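Local coordinates for putative hemin ABC transport system, membrane protein (Burkholderia cenocepacia J2315, PDB 5B57), which probably serves as the membrane-spanning subunit of an ABC transporter that imports heme, at residues Leu56-Ala70 with Pro332-Ala344. Residues are numbered along the deposited sequence; the frame is centred on the assembly and turned at random.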
ATOM      1  N   LEU A  56      24.832  16.281  12.013  1.00 43.64           N
ATOM      2  CA  LEU A  56      25.313  15.184  12.850  1.00 42.87           C
ATOM      3  C   LEU A  56      26.052  15.720  14.072  1.00 46.20           C
ATOM      4  O   LEU A  56      25.763  15.334  15.211  1.00 50.67           O
ATOM      5  CB  LEU A  56      26.208  14.227  12.043  1.00 42.47           C
ATOM      6  CG  LEU A  56      25.515  13.111  11.232  1.00 42.17           C
ATOM      7  CD1 LEU A  56      26.402  11.928  10.895  1.00 41.11           C
ATOM      8  CD2 LEU A  56      24.317  12.592  11.962  1.00 41.87           C
ATOM      9  N   ALA A  57      27.004  16.639  13.856  1.00 46.25           N
ATOM     10  CA  ALA A  57      27.809  17.105  14.976  1.00 46.41           C
ATOM     11  C   ALA A  57      26.945  17.782  16.025  1.00 45.79           C
ATOM     12  O   ALA A  57      27.108  17.545  17.227  1.00 43.87           O
ATOM     13  CB  ALA A  57      28.898  18.045  14.483  1.00 47.40           C
ATOM     14  N   ALA A  58      25.990  18.605  15.583  1.00 45.26           N
ATOM     15  CA  ALA A  58      25.160  19.336  16.529  1.00 45.28           C
ATOM     16  C   ALA A  58      24.428  18.380  17.464  1.00 46.03           C
ATOM     17  O   ALA A  58      24.516  18.505  18.687  1.00 44.85           O
ATOM     18  CB  ALA A  58      24.173  20.223  15.775  1.00 36.74           C
ATOM     19  N   LEU A  59      23.730  17.396  16.891  1.00 45.99           N
ATOM     20  CA  LEU A  59      22.940  16.458  17.684  1.00 44.53           C
ATOM     21  C   LEU A  59      23.792  15.755  18.733  1.00 44.17           C
ATOM     22  O   LEU A  59      23.398  15.656  19.900  1.00 44.81           O
ATOM     23  CB  LEU A  59      22.274  15.435  16.763  1.00 32.28           C
ATOM     24  CG  LEU A  59      21.204  15.924  15.786  1.00 31.84           C
ATOM     25  CD1 LEU A  59      20.946  14.814  14.809  1.00 30.49           C
ATOM     26  CD2 LEU A  59      19.912  16.316  16.472  1.00 31.93           C
ATOM     27  N   ALA A  60      24.965  15.256  18.327  1.00 43.66           N
ATOM     28  CA  ALA A  60      25.942  14.720  19.277  1.00 43.48           C
ATOM     29  C   ALA A  60      26.223  15.697  20.433  1.00 45.04           C
ATOM     30  O   ALA A  60      26.214  15.304  21.611  1.00 43.63           O
ATOM     31  CB  ALA A  60      27.238  14.365  18.538  1.00 42.10           C
ATOM     32  N   ILE A  61      26.479  16.973  20.116  1.00 44.06           N
ATOM     33  CA  ILE A  61      26.668  17.970  21.171  1.00 44.95           C
ATOM     34  C   ILE A  61      25.389  18.111  21.994  1.00 45.02           C
ATOM     35  O   ILE A  61      25.402  17.947  23.221  1.00 45.10           O
ATOM     36  CB  ILE A  61      27.123  19.325  20.587  1.00 46.03           C
ATOM     37  CG1 ILE A  61      28.349  19.166  19.682  1.00 46.35           C
ATOM     38  CG2 ILE A  61      27.456  20.317  21.679  1.00 46.25           C
ATOM     39  CD1 ILE A  61      29.431  18.270  20.235  1.00 45.48           C
ATOM     40  N   LEU A  62      24.258  18.388  21.328  1.00 44.26           N
ATOM     41  CA  LEU A  62      22.995  18.584  22.046  1.00 43.90           C
ATOM     42  C   LEU A  62      22.671  17.382  22.926  1.00 42.82           C
ATOM     43  O   LEU A  62      22.318  17.535  24.100  1.00 43.75           O
ATOM     44  CB  LEU A  62      21.855  18.845  21.061  1.00 43.09           C
ATOM     45  CG  LEU A  62      21.193  20.228  21.064  1.00 42.90           C
ATOM     46  CD1 LEU A  62      19.801  20.143  20.398  1.00 41.15           C
ATOM     47  CD2 LEU A  62      21.140  20.827  22.469  1.00 38.52           C
ATOM     48  N   MET A  63      22.798  16.173  22.376  1.00 41.00           N
ATOM     49  CA  MET A  63      22.601  14.969  23.178  1.00 39.46           C
ATOM     50  C   MET A  63      23.562  14.954  24.365  1.00 40.40           C
ATOM     51  O   MET A  63      23.138  14.857  25.524  1.00 40.31           O
ATOM     52  CB  MET A  63      22.773  13.720  22.299  1.00 37.42           C
ATOM     53  CG  MET A  63      22.761  12.387  23.058  1.00 36.12           C
ATOM     54  SD  MET A  63      23.729  11.041  22.304  1.00 35.21           S
ATOM     55  CE  MET A  63      25.410  11.474  22.791  1.00 36.65           C
ATOM     56  N   GLY A  64      24.863  15.075  24.090  1.00 41.81           N
ATOM     57  CA  GLY A  64      25.837  15.086  25.173  1.00 37.11           C
ATOM     58  C   GLY A  64      25.492  16.090  26.250  1.00 43.13           C
ATOM     59  O   GLY A  64      25.489  15.765  27.436  1.00 38.44           O
ATOM     60  N   ALA A  65      25.177  17.326  25.851  1.00 45.36           N
ATOM     61  CA  ALA A  65      24.832  18.370  26.813  1.00 47.47           C
ATOM     62  C   ALA A  65      23.654  17.945  27.667  1.00 47.70           C
ATOM     63  O   ALA A  65      23.793  17.775  28.881  1.00 39.85           O
ATOM     64  CB  ALA A  65      24.487  19.681  26.109  1.00 48.42           C
ATOM     65  N   MET A  66      22.498  17.794  27.038  1.00 48.61           N
ATOM     66  CA  MET A  66      21.303  17.271  27.682  1.00 50.66           C
ATOM     67  C   MET A  66      21.602  16.082  28.597  1.00 52.22           C
ATOM     68  O   MET A  66      21.145  16.032  29.747  1.00 51.81           O
ATOM     69  CB  MET A  66      20.292  16.859  26.620  1.00 50.61           C
ATOM     70  CG  MET A  66      19.251  15.960  27.180  1.00 53.44           C
ATOM     71  SD  MET A  66      17.636  16.483  26.649  1.00 60.15           S
ATOM     72  CE  MET A  66      17.513  18.067  27.487  1.00 62.90           C
ATOM     73  N   SER A  67      22.389  15.127  28.089  1.00 50.83           N
ATOM     74  CA  SER A  67      22.792  13.979  28.895  1.00 49.75           C
ATOM     75  C   SER A  67      23.386  14.408  30.239  1.00 49.74           C
ATOM     76  O   SER A  67      22.952  13.956  31.302  1.00 50.37           O
ATOM     77  CB  SER A  67      23.793  13.155  28.104  1.00 50.49           C
ATOM     78  OG  SER A  67      23.786  11.835  28.534  1.00 35.55           O
ATOM     79  N   VAL A  68      24.390  15.286  30.199  1.00 49.72           N
ATOM     80  CA  VAL A  68      25.016  15.789  31.417  1.00 49.08           C
ATOM     81  C   VAL A  68      23.976  16.400  32.346  1.00 51.23           C
ATOM     82  O   VAL A  68      23.961  16.120  33.552  1.00 53.33           O
ATOM     83  CB  VAL A  68      26.123  16.798  31.058  1.00 49.62           C
ATOM     84  CG1 VAL A  68      26.434  17.720  32.224  1.00 50.94           C
ATOM     85  CG2 VAL A  68      27.367  16.067  30.651  1.00 50.09           C
ATOM     86  N   VAL A  69      23.083  17.235  31.806  1.00 50.11           N
ATOM     87  CA  VAL A  69      22.111  17.849  32.701  1.00 51.64           C
ATOM     88  C   VAL A  69      21.166  16.795  33.251  1.00 51.75           C
ATOM     89  O   VAL A  69      20.690  16.925  34.382  1.00 52.63           O
ATOM     90  CB  VAL A  69      21.359  19.010  32.021  1.00 41.40           C
ATOM     91  CG1 VAL A  69      21.830  19.169  30.619  1.00 41.01           C
ATOM     92  CG2 VAL A  69      19.831  18.837  32.083  1.00 40.82           C
ATOM     93  N   ALA A  70      20.932  15.704  32.511  1.00 49.18           N
ATOM     94  CA  ALA A  70      19.997  14.683  32.982  1.00 45.65           C
ATOM     95  C   ALA A  70      20.396  14.119  34.342  1.00 45.50           C
ATOM     96  O   ALA A  70      19.517  13.786  35.150  1.00 47.29           O
ATOM     97  CB  ALA A  70      19.884  13.552  31.966  1.00 36.92           C
ATOM     98  N   PRO A 332      23.437   6.780  11.656  1.00 25.32           N
ATOM     99  CA  PRO A 332      23.942   7.500  12.839  1.00 25.60           C
ATOM    100  C   PRO A 332      23.134   8.743  13.178  1.00 25.53           C
ATOM    101  O   PRO A 332      23.031   9.097  14.361  1.00 21.87           O
ATOM    102  CB  PRO A 332      25.378   7.866  12.439  1.00 26.55           C
ATOM    103  CG  PRO A 332      25.336   7.948  10.989  1.00 26.63           C
ATOM    104  CD  PRO A 332      24.397   6.862  10.541  1.00 25.97           C
ATOM    105  N   GLY A 333      22.585   9.426  12.165  1.00 24.36           N
ATOM    106  CA  GLY A 333      21.766  10.597  12.420  1.00 23.76           C
ATOM    107  C   GLY A 333      20.539  10.264  13.235  1.00 24.14           C
ATOM    108  O   GLY A 333      20.227  10.939  14.219  1.00 24.06           O
ATOM    109  N   ALA A 334      19.831   9.207  12.845  1.00 25.75           N
ATOM    110  CA  ALA A 334      18.602   8.870  13.539  1.00 27.09           C
ATOM    111  C   ALA A 334      18.886   8.380  14.957  1.00 29.42           C
ATOM    112  O   ALA A 334      18.142   8.695  15.897  1.00 28.73           O
ATOM    113  CB  ALA A 334      17.834   7.831  12.737  1.00 26.87           C
ATOM    114  N   ALA A 335      19.979   7.634  15.138  1.00 32.11           N
ATOM    115  CA  ALA A 335      20.322   7.148  16.472  1.00 30.79           C
ATOM    116  C   ALA A 335      20.654   8.305  17.426  1.00 32.78           C
ATOM    117  O   ALA A 335      20.141   8.339  18.554  1.00 31.67           O
ATOM    118  CB  ALA A 335      21.455   6.123  16.382  1.00 27.46           C
ATOM    119  N   LEU A 336      21.461   9.285  16.987  1.00 33.33           N
ATOM    120  CA  LEU A 336      21.678  10.469  17.816  1.00 22.64           C
ATOM    121  C   LEU A 336      20.362  11.172  18.138  1.00 22.54           C
ATOM    122  O   LEU A 336      20.051  11.418  19.309  1.00 29.53           O
ATOM    123  CB  LEU A 336      22.630  11.439  17.139  1.00 23.56           C
ATOM    124  CG  LEU A 336      24.085  11.072  16.875  1.00 24.06           C
ATOM    125  CD1 LEU A 336      24.740  12.268  16.233  1.00 25.11           C
ATOM    126  CD2 LEU A 336      24.771  10.720  18.162  1.00 24.57           C
ATOM    127  N   LEU A 337      19.570  11.506  17.116  1.00 29.77           N
ATOM    128  CA  LEU A 337      18.293  12.164  17.387  1.00 29.75           C
ATOM    129  C   LEU A 337      17.355  11.284  18.222  1.00 30.39           C
ATOM    130  O   LEU A 337      16.571  11.799  19.043  1.00 31.07           O
ATOM    131  CB  LEU A 337      17.601  12.570  16.089  1.00 28.16           C
ATOM    132  CG  LEU A 337      16.282  13.289  16.397  1.00 27.73           C
ATOM    133  CD1 LEU A 337      16.567  14.609  17.135  1.00 28.86           C
ATOM    134  CD2 LEU A 337      15.403  13.484  15.159  1.00 27.63           C
ATOM    135  N   GLY A 338      17.405   9.963  18.046  1.00 28.72           N
ATOM    136  CA  GLY A 338      16.584   9.109  18.893  1.00 28.61           C
ATOM    137  C   GLY A 338      17.024   9.150  20.346  1.00 28.11           C
ATOM    138  O   GLY A 338      16.209   9.279  21.262  1.00 27.20           O
ATOM    139  N   ALA A 339      18.330   9.018  20.570  1.00 29.66           N
ATOM    140  CA  ALA A 339      18.850   9.187  21.915  1.00 26.52           C
ATOM    141  C   ALA A 339      18.486  10.560  22.460  1.00 25.87           C
ATOM    142  O   ALA A 339      18.054  10.683  23.611  1.00 26.00           O
ATOM    143  CB  ALA A 339      20.360   8.968  21.915  1.00 26.32           C
ATOM    144  N   LEU A 340      18.587  11.597  21.631  1.00 26.17           N
ATOM    145  CA  LEU A 340      18.203  12.924  22.103  1.00 27.95           C
ATOM    146  C   LEU A 340      16.714  12.992  22.458  1.00 26.33           C
ATOM    147  O   LEU A 340      16.339  13.536  23.500  1.00 25.84           O
ATOM    148  CB  LEU A 340      18.572  13.990  21.069  1.00 26.75           C
ATOM    149  CG  LEU A 340      18.262  15.391  21.589  1.00 26.50           C
ATOM    150  CD1 LEU A 340      19.009  15.686  22.902  1.00 26.82           C
ATOM    151  CD2 LEU A 340      18.614  16.408  20.543  1.00 27.30           C
ATOM    152  N   LEU A 341      15.849  12.420  21.627  1.00 22.80           N
ATOM    153  CA  LEU A 341      14.417  12.514  21.908  1.00 24.85           C
ATOM    154  C   LEU A 341      14.003  11.651  23.112  1.00 24.73           C
ATOM    155  O   LEU A 341      13.206  12.085  23.948  1.00 22.96           O
ATOM    156  CB  LEU A 341      13.615  12.138  20.650  1.00 24.64           C
ATOM    157  CG  LEU A 341      13.687  13.126  19.478  1.00 24.88           C
ATOM    158  CD1 LEU A 341      13.316  12.425  18.190  1.00 22.81           C
ATOM    159  CD2 LEU A 341      12.782  14.329  19.698  1.00 25.38           C
ATOM    160  N   THR A 342      14.511  10.417  23.211  1.00 23.57           N
ATOM    161  CA  THR A 342      14.134   9.533  24.318  1.00 24.58           C
ATOM    162  C   THR A 342      14.505  10.141  25.660  1.00 27.31           C
ATOM    163  O   THR A 342      13.719  10.132  26.613  1.00 29.09           O
ATOM    164  CB  THR A 342      14.840   8.193  24.170  1.00 21.44           C
ATOM    165  OG1 THR A 342      14.546   7.650  22.886  1.00 20.47           O
ATOM    166  CG2 THR A 342      14.403   7.240  25.253  1.00 21.54           C
ATOM    167  N   LEU A 343      15.737  10.625  25.751  1.00 27.34           N
ATOM    168  CA  LEU A 343      16.211  11.285  26.954  1.00 28.60           C
ATOM    169  C   LEU A 343      15.361  12.515  27.287  1.00 28.86           C
ATOM    170  O   LEU A 343      14.955  12.713  28.436  1.00 26.55           O
ATOM    171  CB  LEU A 343      17.672  11.636  26.718  1.00 29.47           C
ATOM    172  CG  LEU A 343      18.564  12.319  27.715  1.00 31.78           C
ATOM    173  CD1 LEU A 343      18.762  11.435  28.924  1.00 32.07           C
ATOM    174  CD2 LEU A 343      19.843  12.508  26.942  1.00 31.91           C
ATOM    175  N   ALA A 344      15.070  13.348  26.284  1.00 29.54           N
ATOM    176  CA  ALA A 344      14.145  14.457  26.492  1.00 30.62           C
ATOM    177  C   ALA A 344      12.808  13.966  27.043  1.00 30.72           C
ATOM    178  O   ALA A 344      12.198  14.634  27.900  1.00 26.71           O
ATOM    179  CB  ALA A 344      13.944  15.219  25.181  1.00 25.86           C
TER
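Gly-338 O, in the helix whose Leu-336, Leu-340 and Leu-343 pack against residues 56-70, accepts two hydrogen bonds from Thr-342. One comes from the backbone N. Thr-342 OG1 donates the other, 2.8 Å from Gly-338 O and above the carbonyl plane, so the hydroxyl has an acceptor within its own helix. Across the contact the two helices run roughly parallel and pack knobs-into-holes; the axes of the two segments lie at 26° and come within 9.1 Å at their closest. Leu-59 sits among Gly-333, Leu-336, Leu-337 and Leu-340; its CD2 lies 3.8 Å from Leu-337 CD1. In return Leu-336 sits among Leu-56, Leu-59, Ala-60 and Met-63. With CG anti to the backbone N (chi1 -176°), the end of Leu-340 turns in to segment 56-70: CD1 lies 3.7 Å from Met-63 CA, CD2 3.9 Å from Leu-62 CD1. The Met-63 chain bends at chi3, with SD 4.0 Å from Ala-339 CB. Met-66 and Leu-343 pass alongside in opposite directions, and Leu-343 CD1 reaches Ala-70 CB. Helix 94-128 also touches Met-63, Ser-67 and Ala-70. No hydrogen bond joins the two segments. Their association therefore rests on apolar shape fit, consistent with two predicted transmembrane helices of a FecCD-family permease.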